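Local coordinates for L-hydantoinase (Arthrobacter aurescens, PDB 1GKR), which hydrolyses the cyclic amide ring of 5-substituted hydantoins, preferring aryl over alkyl derivatives, with two zinc ions per subunit and an enantioselectivity that depends on the substrate, at residues A[240-248]-A[289-300]; A[314-322]-A[406-414]. All coordinates share one frame; numbering follows the deposited sequence.

Overall arrangement
Both interactions belong to the TIM-barrel amidohydrolase domain and come one after the other along the chain. Interaction 1 sets the start of helix 243-254 against helix 291-303. Interaction 2 joins two loops, the first of which follows strand 313-314. They do not touch: their centres are 26 Å apart and their nearest atoms about 9 Å. Neither supplies a zinc ligand, but both lie just outside the site. In interaction 1 the side chain of Ser241 is about 10 Å from a zinc ion and about 7 Å from that of the zinc ligand His239. In interaction 2 the side chain of His316 is about 11 Å from a zinc ion, and Gly315 is about 7 Å from the side chain of the ligand His62.

Interaction 1. Residues A[240-248]-A[289-300]; sequences VSNPDGVEL and RSAEMNIRLWEQ
The guanidinium of Arg296 has Pro243 CB over the centre of one face, 3.1 Å above its plane, and the carboxylates of Asp244 and Glu247 at its edge. Arg289 turns its guanidinium edge to the hydroxyl of Ser241. The contact joins the first turns of helix 243-254, after strand 234-237, to most of helix 291-303, before strand 308-309; both are outer helices of the TIM barrel. The axes of the two helical segments come within 9.7 Å, with 34° between their N-to-C directions.

Pro243 is a knob in a hole formed by Met293, Arg296, Leu297 and Gln300. Met293 CE lies 3.4 Å from Pro243 CD and also touches Asn242 CB. Leu297 CD1 covers another part of the proline ring. Arg296 CG is anti to its carbonyl carbon (chi1 -77°), and bends further along the chain bring the guanidinium over Pro243. There NH2 forms a salt bridge of 2.9 Å to Asp244 OD1, which it meets from above the carboxylate plane. Glu247 OE1 adds a long one. Asp244 probably offsets most of the arginine's charge, Glu247 less.

Nearer the metal site, Ser241 OG and Arg289 NH1 are 2.8 Å apart, and both pair with Glu217 of helix 214-231. Arg289 NE reaches Glu209 as well. A water links Ser241 O to Arg289 N. Asn242 caps its helix through a bond from Gly245 N to OD1.

Gln300 is extended beyond CG and points its OE1 at Val246, 3.4 Å from CB. Its NE2 has two acceptors, both near the amide plane. One is Glu247 OE2, at 3.0 Å, whose carboxylate stands almost perpendicular to the amide. The other is Pro243 O, at 3.1 Å with an N-H...O angle of 168°, and this oxygen also accepts from Glu247 N.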
loop_
_atom_site.group_PDB
_atom_site.type_symbol
_atom_site.label_atom_id
_atom_site.label_comp_id
_atom_site.label_asym_id
_atom_site.label_seq_id
_atom_site.Cartn_x
_atom_site.Cartn_y
_atom_site.Cartn_z
ATOM N N VAL A 240 -15.266 -2.512 -17.162
ATOM C CA VAL A 240 -15.101 -2.614 -15.717
ATOM C C VAL A 240 -16.322 -1.895 -15.138
ATOM O O VAL A 240 -16.534 -0.706 -15.392
ATOM C CB VAL A 240 -13.816 -1.926 -15.270
ATOM C CG1 VAL A 240 -13.758 -1.851 -13.748
ATOM C CG2 VAL A 240 -12.639 -2.703 -15.803
ATOM N N SER A 241 -17.114 -2.621 -14.357
ATOM C CA SER A 241 -18.362 -2.092 -13.813
ATOM C C SER A 241 -18.345 -1.378 -12.478
ATOM O O SER A 241 -19.324 -0.710 -12.151
ATOM C CB SER A 241 -19.365 -3.221 -13.660
ATOM O OG SER A 241 -19.027 -3.990 -12.512
ATOM N N ASN A 242 -17.273 -1.524 -11.703
ATOM C CA ASN A 242 -17.244 -0.923 -10.378
ATOM C C ASN A 242 -15.988 -0.130 -10.028
ATOM O O ASN A 242 -14.900 -0.429 -10.502
ATOM C CB ASN A 242 -17.470 -2.023 -9.349
ATOM C CG ASN A 242 -16.250 -2.895 -9.165
ATOM O OD1 ASN A 242 -15.327 -2.542 -8.427
ATOM N ND2 ASN A 242 -16.227 -4.033 -9.846
ATOM N N PRO A 243 -16.125 0.862 -9.136
ATOM C CA PRO A 243 -15.044 1.741 -8.681
ATOM C C PRO A 243 -13.803 1.030 -8.171
ATOM O O PRO A 243 -12.675 1.428 -8.490
ATOM C CB PRO A 243 -15.701 2.565 -7.574
ATOM C CG PRO A 243 -17.170 2.437 -7.826
ATOM C CD PRO A 243 -17.308 1.022 -8.272
ATOM N N ASP A 244 -14.001 -0.006 -7.364
ATOM C CA ASP A 244 -12.863 -0.728 -6.812
ATOM C C ASP A 244 -12.004 -1.408 -7.868
ATOM O O ASP A 244 -10.786 -1.490 -7.721
ATOM C CB ASP A 244 -13.323 -1.751 -5.774
ATOM C CG ASP A 244 -13.981 -1.101 -4.570
ATOM O OD1 ASP A 244 -13.484 -0.049 -4.117
ATOM O OD2 ASP A 244 -14.992 -1.642 -4.069
ATOM N N GLY A 245 -12.636 -1.893 -8.931
ATOM C CA GLY A 245 -11.888 -2.543 -9.985
ATOM C C GLY A 245 -11.078 -1.511 -10.742
ATOM O O GLY A 245 -9.932 -1.760 -11.147
ATOM N N VAL A 246 -11.674 -0.343 -10.945
ATOM C CA VAL A 246 -10.980 0.722 -11.644
ATOM C C VAL A 246 -9.721 1.039 -10.849
ATOM O O VAL A 246 -8.626 1.123 -11.412
ATOM C CB VAL A 246 -11.851 1.996 -11.761
ATOM C CG1 VAL A 246 -11.038 3.137 -12.352
ATOM C CG2 VAL A 246 -13.050 1.711 -12.652
ATOM N N GLU A 247 -9.870 1.181 -9.533
ATOM C CA GLU A 247 -8.723 1.495 -8.700
ATOM C C GLU A 247 -7.615 0.435 -8.780
ATOM O O GLU A 247 -6.436 0.776 -8.923
ATOM C CB GLU A 247 -9.176 1.731 -7.258
ATOM C CG GLU A 247 -8.867 3.150 -6.756
ATOM C CD GLU A 247 -10.083 3.851 -6.152
ATOM O OE1 GLU A 247 -10.669 3.304 -5.183
ATOM O OE2 GLU A 247 -10.452 4.951 -6.641
ATOM N N LEU A 248 -7.986 -0.841 -8.708
ATOM C CA LEU A 248 -7.016 -1.930 -8.790
ATOM C C LEU A 248 -6.150 -1.798 -10.035
ATOM O O LEU A 248 -4.928 -1.926 -9.970
ATOM C CB LEU A 248 -7.745 -3.272 -8.822
ATOM C CG LEU A 248 -7.767 -4.172 -7.575
ATOM C CD1 LEU A 248 -7.776 -3.345 -6.311
ATOM C CD2 LEU A 248 -9.006 -5.061 -7.632
ATOM N N ARG A 289 -23.843 -1.839 -11.719
ATOM C CA ARG A 289 -23.760 -1.787 -10.272
ATOM C C ARG A 289 -24.649 -0.753 -9.575
ATOM O O ARG A 289 -25.479 -0.094 -10.202
ATOM C CB ARG A 289 -22.303 -1.596 -9.873
ATOM C CG ARG A 289 -21.589 -2.888 -9.508
ATOM C CD ARG A 289 -21.427 -3.901 -10.629
ATOM N NE ARG A 289 -21.706 -5.238 -10.103
ATOM C CZ ARG A 289 -21.007 -6.340 -10.370
ATOM N NH1 ARG A 289 -19.955 -6.306 -11.170
ATOM N NH2 ARG A 289 -21.375 -7.493 -9.837
ATOM N N SER A 290 -24.460 -0.611 -8.268
ATOM C CA SER A 290 -25.263 0.307 -7.454
ATOM C C SER A 290 -25.076 1.802 -7.693
ATOM O O SER A 290 -24.044 2.250 -8.206
ATOM C CB SER A 290 -25.020 0.043 -5.969
ATOM O OG SER A 290 -23.902 0.782 -5.518
ATOM N N ALA A 291 -26.081 2.569 -7.268
ATOM C CA ALA A 291 -26.072 4.025 -7.403
ATOM C C ALA A 291 -24.872 4.631 -6.688
ATOM O O ALA A 291 -24.261 5.574 -7.182
ATOM C CB ALA A 291 -27.361 4.608 -6.840
ATOM N N GLU A 292 -24.545 4.087 -5.521
ATOM C CA GLU A 292 -23.412 4.576 -4.758
ATOM C C GLU A 292 -22.132 4.405 -5.541
ATOM O O GLU A 292 -21.314 5.322 -5.593
ATOM C CB GLU A 292 -23.281 3.817 -3.458
ATOM C CG GLU A 292 -24.526 3.836 -2.636
ATOM C CD GLU A 292 -24.375 2.969 -1.405
ATOM O OE1 GLU A 292 -23.437 3.233 -0.604
ATOM O OE2 GLU A 292 -25.186 2.021 -1.245
ATOM N N MET A 293 -21.949 3.232 -6.148
ATOM C CA MET A 293 -20.738 2.987 -6.920
ATOM C C MET A 293 -20.727 3.861 -8.151
ATOM O O MET A 293 -19.664 4.306 -8.607
ATOM C CB MET A 293 -20.634 1.520 -7.311
ATOM C CG MET A 293 -20.526 0.632 -6.110
ATOM S SD MET A 293 -20.275 -1.092 -6.463
ATOM C CE MET A 293 -18.485 -1.260 -6.051
ATOM N N ASN A 294 -21.918 4.119 -8.680
ATOM C CA ASN A 294 -22.049 4.957 -9.857
ATOM C C ASN A 294 -21.412 6.344 -9.630
ATOM O O ASN A 294 -20.719 6.866 -10.500
ATOM C CB ASN A 294 -23.518 5.111 -10.231
ATOM C CG ASN A 294 -23.698 5.874 -11.513
ATOM O OD1 ASN A 294 -23.692 5.295 -12.593
ATOM N ND2 ASN A 294 -23.829 7.194 -11.409
ATOM N N ILE A 295 -21.645 6.943 -8.468
ATOM C CA ILE A 295 -21.057 8.248 -8.172
ATOM C C ILE A 295 -19.537 8.185 -8.294
ATOM O O ILE A 295 -18.930 9.009 -8.973
ATOM C CB ILE A 295 -21.419 8.707 -6.748
ATOM C CG1 ILE A 295 -22.913 9.004 -6.671
ATOM C CG2 ILE A 295 -20.641 9.941 -6.381
ATOM C CD1 ILE A 295 -23.432 8.966 -5.271
ATOM N N ARG A 296 -18.931 7.203 -7.630
ATOM C CA ARG A 296 -17.485 7.013 -7.664
ATOM C C ARG A 296 -16.987 6.922 -9.097
ATOM O O ARG A 296 -16.029 7.587 -9.481
ATOM C CB ARG A 296 -17.114 5.729 -6.937
ATOM C CG ARG A 296 -17.139 5.809 -5.435
ATOM C CD ARG A 296 -15.731 6.047 -4.911
ATOM N NE ARG A 296 -14.851 4.879 -5.035
ATOM C CZ ARG A 296 -15.149 3.660 -4.579
ATOM N NH1 ARG A 296 -16.314 3.432 -3.972
ATOM N NH2 ARG A 296 -14.272 2.671 -4.706
ATOM N N LEU A 297 -17.641 6.076 -9.879
ATOM C CA LEU A 297 -17.282 5.871 -11.273
ATOM C C LEU A 297 -17.159 7.192 -12.016
ATOM O O LEU A 297 -16.174 7.421 -12.733
ATOM C CB LEU A 297 -18.342 5.006 -11.946
ATOM C CG LEU A 297 -17.941 3.657 -12.538
ATOM C CD1 LEU A 297 -16.987 2.915 -11.633
ATOM C CD2 LEU A 297 -19.213 2.851 -12.756
ATOM N N TRP A 298 -18.152 8.062 -11.843
ATOM C CA TRP A 298 -18.139 9.357 -12.517
ATOM C C TRP A 298 -16.969 10.238 -12.099
ATOM O O TRP A 298 -16.458 11.017 -12.908
ATOM C CB TRP A 298 -19.443 10.100 -12.289
ATOM C CG TRP A 298 -20.519 9.735 -13.263
ATOM C CD1 TRP A 298 -21.614 8.936 -13.032
ATOM C CD2 TRP A 298 -20.651 10.212 -14.604
ATOM N NE1 TRP A 298 -22.420 8.900 -14.143
ATOM C CE2 TRP A 298 -21.857 9.672 -15.124
ATOM C CE3 TRP A 298 -19.871 11.047 -15.419
ATOM C CZ2 TRP A 298 -22.302 9.941 -16.424
ATOM C CZ3 TRP A 298 -20.309 11.317 -16.713
ATOM C CH2 TRP A 298 -21.519 10.764 -17.203
ATOM N N GLU A 299 -16.551 10.127 -10.843
ATOM C CA GLU A 299 -15.413 10.906 -10.370
ATOM C C GLU A 299 -14.149 10.358 -11.020
ATOM O O GLU A 299 -13.316 11.096 -11.538
ATOM C CB GLU A 299 -15.277 10.791 -8.861
ATOM C CG GLU A 299 -16.254 11.623 -8.071
ATOM C CD GLU A 299 -16.121 11.380 -6.576
ATOM O OE1 GLU A 299 -14.966 11.322 -6.087
ATOM O OE2 GLU A 299 -17.168 11.252 -5.896
ATOM N N GLN A 300 -14.018 9.043 -10.995
ATOM C CA GLN A 300 -12.857 8.403 -11.575
ATOM C C GLN A 300 -12.717 8.753 -13.049
ATOM O O GLN A 300 -11.605 8.917 -13.554
ATOM C CB GLN A 300 -12.968 6.894 -11.393
ATOM C CG GLN A 300 -13.155 6.490 -9.949
ATOM C CD GLN A 300 -13.169 4.999 -9.776
ATOM O OE1 GLN A 300 -13.925 4.293 -10.449
ATOM N NE2 GLN A 300 -12.341 4.500 -8.868
HETATM O O HOH W 1 -22.121 -0.165 -13.078
#

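Interaction 2. Residues A[314-322]-A[406-414]; sequences GGHPVEDKE and RSLHKYSPF
The carbonyl oxygen of His316 stands over the centre of the His409 ring, 3.4 Å above its plane, and at the edge of the Tyr411 ring, whose hydroxyl donates to it. The Tyr411 OH bond to His316 O is 2.6 Å long, with the hydroxyl tilted 15° from the carbonyl plane. Tyr411 CG sits between its backbone N and carbonyl carbon (chi1 60°), which points the ring at the 314-322 loop. This loop leaves strand 313-314 of the barrel just after the zinc ligand Asp312. Val318 CB lies 4.3 Å from Tyr411 CE2, and Lys321 CG passes near the hydroxyl. Tyr281 packs against the same tyrosine from outside the two segments.

The imidazole of His409 also lies along the backbone before and after His316. Its CD2 is 3.7 Å from Gly315 CA, an approach that the missing side chain of the glycine allows. Its CE1 is 3.4 Å from Pro317 CA. Leu408 CD2 lies over the other face, toward the rim. An alanine in place of His409 would probably open a gap beside Gly315 and Pro317 and leave Arg71 O without its imidazole partner.

His409 NE2 donates to Arg71 O. Its line to His316 O has a poor angle, so that oxygen is met by the ring face and not by this N-H.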
loop_
_atom_site.group_PDB
_atom_site.type_symbol
_atom_site.label_atom_id
_atom_site.label_comp_id
_atom_site.label_asym_id
_atom_site.label_seq_id
_atom_site.Cartn_x
_atom_site.Cartn_y
_atom_site.Cartn_z
ATOM N N GLY A 314 -24.151 -4.639 -28.808
ATOM C CA GLY A 314 -24.353 -6.019 -29.185
ATOM C C GLY A 314 -25.814 -6.383 -29.102
ATOM O O GLY A 314 -26.429 -6.283 -28.037
ATOM N N GLY A 315 -26.365 -6.809 -30.235
ATOM C CA GLY A 315 -27.769 -7.167 -30.285
ATOM C C GLY A 315 -28.082 -8.575 -29.828
ATOM O O GLY A 315 -27.202 -9.399 -29.646
ATOM N N HIS A 316 -29.361 -8.829 -29.623
ATOM C CA HIS A 316 -29.854 -10.126 -29.210
ATOM C C HIS A 316 -31.285 -10.115 -29.705
ATOM O O HIS A 316 -31.977 -9.102 -29.580
ATOM C CB HIS A 316 -29.848 -10.260 -27.691
ATOM C CG HIS A 316 -29.248 -11.541 -27.208
ATOM N ND1 HIS A 316 -27.947 -11.632 -26.756
ATOM C CD2 HIS A 316 -29.753 -12.797 -27.158
ATOM C CE1 HIS A 316 -27.676 -12.888 -26.451
ATOM N NE2 HIS A 316 -28.754 -13.616 -26.688
ATOM N N PRO A 317 -31.747 -11.223 -30.305
ATOM C CA PRO A 317 -33.133 -11.196 -30.774
ATOM C C PRO A 317 -34.055 -10.805 -29.619
ATOM O O PRO A 317 -33.978 -11.381 -28.529
ATOM C CB PRO A 317 -33.347 -12.619 -31.296
ATOM C CG PRO A 317 -32.335 -13.436 -30.522
ATOM C CD PRO A 317 -31.135 -12.546 -30.514
ATOM N N VAL A 318 -34.897 -9.799 -29.864
ATOM C CA VAL A 318 -35.824 -9.271 -28.860
ATOM C C VAL A 318 -36.635 -10.337 -28.106
ATOM O O VAL A 318 -37.098 -10.097 -26.989
ATOM C CB VAL A 318 -36.779 -8.217 -29.496
ATOM C CG1 VAL A 318 -37.685 -8.867 -30.484
ATOM C CG2 VAL A 318 -37.579 -7.520 -28.427
ATOM N N GLU A 319 -36.776 -11.518 -28.704
ATOM C CA GLU A 319 -37.516 -12.625 -28.089
ATOM C C GLU A 319 -36.675 -13.375 -27.063
ATOM O O GLU A 319 -37.163 -14.287 -26.396
ATOM C CB GLU A 319 -38.011 -13.609 -29.162
ATOM C CG GLU A 319 -36.967 -14.009 -30.190
ATOM C CD GLU A 319 -36.987 -13.122 -31.428
ATOM O OE1 GLU A 319 -37.254 -11.908 -31.308
ATOM O OE2 GLU A 319 -36.721 -13.639 -32.531
ATOM N N ASP A 320 -35.406 -12.999 -26.953
ATOM C CA ASP A 320 -34.504 -13.623 -25.993
ATOM C C ASP A 320 -34.270 -12.640 -24.864
ATOM O O ASP A 320 -33.420 -12.854 -24.002
ATOM C CB ASP A 320 -33.170 -13.985 -26.648
ATOM C CG ASP A 320 -33.289 -15.158 -27.604
ATOM O OD1 ASP A 320 -34.414 -15.701 -27.732
ATOM O OD2 ASP A 320 -32.261 -15.535 -28.222
ATOM N N LYS A 321 -35.031 -11.550 -24.886
ATOM C CA LYS A 321 -34.924 -10.528 -23.862
ATOM C C LYS A 321 -36.213 -10.448 -23.092
ATOM O O LYS A 321 -36.207 -10.460 -21.864
ATOM C CB LYS A 321 -34.640 -9.153 -24.474
ATOM C CG LYS A 321 -33.170 -8.864 -24.778
ATOM C CD LYS A 321 -32.334 -8.733 -23.512
ATOM C CE LYS A 321 -30.968 -8.140 -23.835
ATOM N NZ LYS A 321 -30.138 -7.895 -22.629
ATOM N N GLU A 322 -37.322 -10.379 -23.825
ATOM C CA GLU A 322 -38.648 -10.244 -23.221
ATOM C C GLU A 322 -38.995 -11.289 -22.147
ATOM O O GLU A 322 -39.635 -10.971 -21.145
ATOM C CB GLU A 322 -39.718 -10.197 -24.319
ATOM C CG GLU A 322 -40.927 -9.332 -23.957
ATOM C CD GLU A 322 -40.603 -7.845 -23.837
ATOM O OE1 GLU A 322 -39.565 -7.490 -23.257
ATOM O OE2 GLU A 322 -41.401 -7.016 -24.308
ATOM N N ARG A 406 -30.991 2.694 -36.545
ATOM C CA ARG A 406 -30.669 2.233 -37.883
ATOM C C ARG A 406 -30.169 0.787 -37.874
ATOM O O ARG A 406 -30.084 0.144 -38.916
ATOM C CB ARG A 406 -29.606 3.148 -38.472
ATOM C CG ARG A 406 -29.921 4.619 -38.251
ATOM C CD ARG A 406 -31.081 5.024 -39.106
ATOM N NE ARG A 406 -30.739 4.870 -40.518
ATOM C CZ ARG A 406 -31.585 4.459 -41.462
ATOM N NH1 ARG A 406 -32.842 4.149 -41.155
ATOM N NH2 ARG A 406 -31.173 4.365 -42.723
ATOM N N SER A 407 -29.849 0.276 -36.691
ATOM C CA SER A 407 -29.331 -1.082 -36.549
ATOM C C SER A 407 -30.388 -2.157 -36.763
ATOM O O SER A 407 -31.578 -1.862 -36.879
ATOM C CB SER A 407 -28.722 -1.259 -35.162
ATOM O OG SER A 407 -29.696 -1.034 -34.163
ATOM N N LEU A 408 -29.946 -3.412 -36.805
ATOM C CA LEU A 408 -30.864 -4.527 -36.992
ATOM C C LEU A 408 -31.902 -4.544 -35.877
ATOM O O LEU A 408 -33.091 -4.640 -36.145
ATOM C CB LEU A 408 -30.118 -5.860 -37.003
ATOM C CG LEU A 408 -31.083 -7.038 -37.167
ATOM C CD1 LEU A 408 -31.702 -6.952 -38.552
ATOM C CD2 LEU A 408 -30.371 -8.374 -36.966
ATOM N N HIS A 409 -31.460 -4.458 -34.630
ATOM C CA HIS A 409 -32.397 -4.446 -33.523
ATOM C C HIS A 409 -32.834 -3.042 -33.139
ATOM O O HIS A 409 -32.096 -2.075 -33.318
ATOM C CB HIS A 409 -31.804 -5.180 -32.333
ATOM C CG HIS A 409 -31.747 -6.657 -32.537
ATOM N ND1 HIS A 409 -32.872 -7.407 -32.810
ATOM C CD2 HIS A 409 -30.702 -7.516 -32.570
ATOM C CE1 HIS A 409 -32.519 -8.664 -33.006
ATOM N NE2 HIS A 409 -31.209 -8.757 -32.867
ATOM N N LYS A 410 -34.042 -2.936 -32.602
ATOM C CA LYS A 410 -34.600 -1.644 -32.247
ATOM C C LYS A 410 -35.044 -1.464 -30.810
ATOM O O LYS A 410 -36.195 -1.132 -30.562
ATOM C CB LYS A 410 -35.793 -1.343 -33.154
ATOM C CG LYS A 410 -35.475 -0.629 -34.458
ATOM C CD LYS A 410 -34.997 -1.532 -35.572
ATOM C CE LYS A 410 -34.849 -0.690 -36.844
ATOM N NZ LYS A 410 -34.189 -1.406 -37.974
ATOM N N TYR A 411 -34.156 -1.689 -29.856
ATOM C CA TYR A 411 -34.505 -1.485 -28.452
ATOM C C TYR A 411 -33.273 -0.990 -27.708
ATOM O O TYR A 411 -32.150 -1.183 -28.165
ATOM C CB TYR A 411 -35.042 -2.770 -27.834
ATOM C CG TYR A 411 -34.080 -3.920 -27.857
ATOM C CD1 TYR A 411 -33.138 -4.083 -26.845
ATOM C CD2 TYR A 411 -34.116 -4.857 -28.886
ATOM C CE1 TYR A 411 -32.258 -5.153 -26.852
ATOM C CE2 TYR A 411 -33.235 -5.936 -28.905
ATOM C CZ TYR A 411 -32.311 -6.075 -27.884
ATOM O OH TYR A 411 -31.442 -7.132 -27.894
ATOM N N SER A 412 -33.469 -0.348 -26.566
ATOM C CA SER A 412 -32.333 0.189 -25.843
ATOM C C SER A 412 -32.672 0.521 -24.411
ATOM O O SER A 412 -33.788 0.940 -24.119
ATOM C CB SER A 412 -31.842 1.453 -26.550
ATOM O OG SER A 412 -31.055 2.253 -25.687
ATOM N N PRO A 413 -31.702 0.345 -23.497
ATOM C CA PRO A 413 -31.875 0.631 -22.065
ATOM C C PRO A 413 -32.141 2.129 -21.880
ATOM O O PRO A 413 -32.742 2.552 -20.898
ATOM C CB PRO A 413 -30.525 0.247 -21.461
ATOM C CG PRO A 413 -29.920 -0.657 -22.463
ATOM C CD PRO A 413 -30.327 -0.092 -23.776
ATOM N N PHE A 414 -31.684 2.920 -22.845
ATOM C CA PHE A 414 -31.820 4.371 -22.806
ATOM C C PHE A 414 -33.073 4.863 -23.499
ATOM O O PHE A 414 -33.334 6.063 -23.536
ATOM C CB PHE A 414 -30.606 5.022 -23.474
ATOM C CG PHE A 414 -29.291 4.541 -22.937
ATOM C CD1 PHE A 414 -28.963 4.727 -21.599
ATOM C CD2 PHE A 414 -28.390 3.881 -23.763
ATOM C CE1 PHE A 414 -27.759 4.260 -21.090
ATOM C CE2 PHE A 414 -27.182 3.409 -23.264
ATOM C CZ PHE A 414 -26.864 3.599 -21.924
#